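Local coordinates for protein acetyl-CoA acetyltransferase (PDB 6BN2) that probably catalyses the reversible condensation of two acetyl-CoA molecules to acetoacetyl-CoA and free CoA, at residues L46-L51 against F202-V207. Numbering follows the deposited sequence.
Sequences LDKINL and FKEEVV
Lys-48 reaches Glu-204 with its ammonium group, which serves three acceptors at once. The backbone carbonyl takes the shorter bond, NZ of Lys-48 to O of Glu-204 at 3.0 Å, with the nitrogen in the carbonyl plane and a C=O...N angle of 146°. A longer salt bridge of 3.3 Å joins the same NZ to OE2 of Glu-204, meeting that oxygen from above the carboxylate plane, 61° out of it. The third partner is a water, 2.9 Å from Lys-48 NZ, which in turn donates to O of Val-206 at 2.8 Å. Two carbonyls of the 202-207 loop are thereby tied to one ammonium group, directly and through solvent. The lysine chain bends at chi2 (-77°) and then runs extended to NZ, while Glu-204, itself bent at chi2, runs antiparallel to it. Nonpolar contact is slight, with CE of Lys-48 4.5 Å from CG1 of Val-207.

Behind the lysine, helix 34-48 closes in a Schellman motif with Asn-50 at C-prime: Leu-51 N bonds to Leu-46 O and Asn-50 N, weakly, to Asp-47 O. On the loop side, OE1 of Glu-205 forms a salt bridge with Arg-19 and a hydrogen bond with Thr-368. A single lysine thus links the C-terminal part of helix 34-48 to the loop preceding strand 209-211, its one charge shared among a carboxylate, a carbonyl and a bridging water.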
loop_
_atom_site.group_PDB
_atom_site.type_symbol
_atom_site.label_atom_id
_atom_site.label_comp_id
_atom_site.label_asym_id
_atom_site.label_seq_id
_atom_site.Cartn_x
_atom_site.Cartn_y
_atom_site.Cartn_z
ATOM N N LEU A 46 16.803 5.991 12.530
ATOM C CA LEU A 46 18.025 6.610 12.011
ATOM C C LEU A 46 18.943 7.051 13.142
ATOM O O LEU A 46 20.166 6.863 13.077
ATOM C CB LEU A 46 17.683 7.814 11.137
ATOM C CG LEU A 46 16.826 7.520 9.907
ATOM C CD1 LEU A 46 16.461 8.839 9.208
ATOM C CD2 LEU A 46 17.560 6.582 8.979
ATOM N N ASP A 47 18.367 7.658 14.179
ATOM C CA ASP A 47 19.158 8.213 15.274
ATOM C C ASP A 47 19.919 7.134 16.039
ATOM O O ASP A 47 21.013 7.404 16.553
ATOM C CB ASP A 47 18.248 8.996 16.227
ATOM C CG ASP A 47 17.853 10.381 15.695
ATOM O OD1 ASP A 47 18.454 10.872 14.714
ATOM O OD2 ASP A 47 16.931 10.998 16.285
ATOM N N LYS A 48 19.362 5.918 16.140
ATOM C CA LYS A 48 20.021 4.846 16.887
ATOM C C LYS A 48 21.387 4.511 16.317
ATOM O O LYS A 48 22.282 4.080 17.057
ATOM C CB LYS A 48 19.171 3.567 16.879
ATOM C CG LYS A 48 17.957 3.594 17.794
ATOM C CD LYS A 48 18.341 3.389 19.258
ATOM C CE LYS A 48 17.095 3.378 20.152
ATOM N NZ LYS A 48 17.453 3.239 21.612
ATOM N N ILE A 49 21.560 4.668 15.008
ATOM C CA ILE A 49 22.803 4.324 14.336
ATOM C C ILE A 49 23.480 5.546 13.722
ATOM O O ILE A 49 24.414 5.396 12.930
ATOM C CB ILE A 49 22.566 3.233 13.276
ATOM C CG1 ILE A 49 21.399 3.619 12.359
ATOM C CG2 ILE A 49 22.245 1.907 13.963
ATOM C CD1 ILE A 49 21.235 2.709 11.149
ATOM N N ASN A 50 23.022 6.751 14.083
ATOM C CA ASN A 50 23.585 8.007 13.581
ATOM C C ASN A 50 23.699 7.989 12.058
ATOM O O ASN A 50 24.702 8.409 11.483
ATOM C CB ASN A 50 24.945 8.295 14.222
ATOM C CG ASN A 50 25.373 9.743 14.054
ATOM O OD1 ASN A 50 24.537 10.640 13.928
ATOM N ND2 ASN A 50 26.679 9.976 14.044
ATOM N N LEU A 51 22.651 7.505 11.395
ATOM C CA LEU A 51 22.721 7.297 9.953
ATOM C C LEU A 51 22.422 8.587 9.201
ATOM O O LEU A 51 21.422 9.259 9.476
ATOM C CB LEU A 51 21.736 6.205 9.516
ATOM C CG LEU A 51 21.816 5.829 8.031
ATOM C CD1 LEU A 51 23.168 5.223 7.668
ATOM C CD2 LEU A 51 20.693 4.861 7.681
ATOM N N PHE A 202 11.831 -3.003 27.539
ATOM C CA PHE A 202 11.363 -2.209 26.408
ATOM C C PHE A 202 12.135 -0.908 26.254
ATOM O O PHE A 202 11.860 -0.151 25.314
ATOM C CB PHE A 202 9.864 -1.899 26.524
ATOM C CG PHE A 202 8.984 -3.098 26.278
ATOM C CD1 PHE A 202 8.980 -3.724 25.041
ATOM C CD2 PHE A 202 8.181 -3.606 27.289
ATOM C CE1 PHE A 202 8.175 -4.859 24.802
ATOM C CE2 PHE A 202 7.372 -4.720 27.059
ATOM C CZ PHE A 202 7.372 -5.347 25.808
ATOM N N LYS A 203 13.094 -0.643 27.135
ATOM C CA LYS A 203 13.819 0.621 27.105
ATOM C C LYS A 203 14.609 0.782 25.811
ATOM O O LYS A 203 14.698 1.887 25.262
ATOM C CB LYS A 203 14.738 0.707 28.326
ATOM C CG LYS A 203 15.387 2.063 28.511
ATOM C CD LYS A 203 14.386 3.124 28.952
ATOM C CE LYS A 203 15.126 4.419 29.294
ATOM N NZ LYS A 203 14.212 5.494 29.742
ATOM N N GLU A 204 15.190 -0.305 25.307
ATOM C CA GLU A 204 16.026 -0.208 24.114
ATOM C C GLU A 204 15.201 0.138 22.882
ATOM O O GLU A 204 15.608 0.982 22.077
ATOM C CB GLU A 204 16.766 -1.524 23.884
ATOM C CG GLU A 204 17.694 -1.512 22.686
ATOM C CD GLU A 204 18.689 -0.356 22.726
ATOM O OE1 GLU A 204 19.290 -0.109 23.808
ATOM O OE2 GLU A 204 18.866 0.304 21.670
ATOM N N GLU A 205 14.046 -0.490 22.729
ATOM C CA GLU A 205 13.331 -0.388 21.458
ATOM C C GLU A 205 12.371 0.795 21.385
ATOM O O GLU A 205 11.984 1.179 20.273
ATOM C CB GLU A 205 12.557 -1.681 21.180
ATOM C CG GLU A 205 11.299 -1.891 22.030
ATOM C CD GLU A 205 10.783 -3.341 21.977
ATOM O OE1 GLU A 205 9.590 -3.545 21.667
ATOM O OE2 GLU A 205 11.571 -4.289 22.266
ATOM N N VAL A 206 11.953 1.362 22.515
ATOM C CA VAL A 206 10.903 2.382 22.512
ATOM C C VAL A 206 11.522 3.765 22.394
ATOM O O VAL A 206 12.445 4.121 23.140
ATOM C CB VAL A 206 10.022 2.274 23.767
ATOM C CG1 VAL A 206 9.074 3.476 23.851
ATOM C CG2 VAL A 206 9.226 0.970 23.738
ATOM N N VAL A 207 11.035 4.541 21.441
ATOM C CA VAL A 207 11.427 5.937 21.283
ATOM C C VAL A 207 10.238 6.803 21.679
ATOM O O VAL A 207 9.116 6.551 21.222
ATOM C CB VAL A 207 11.909 6.251 19.852
ATOM C CG1 VAL A 207 13.232 5.522 19.596
ATOM C CG2 VAL A 207 10.874 5.863 18.793
HETATM O O HOH W 1 15.251 4.553 22.963
#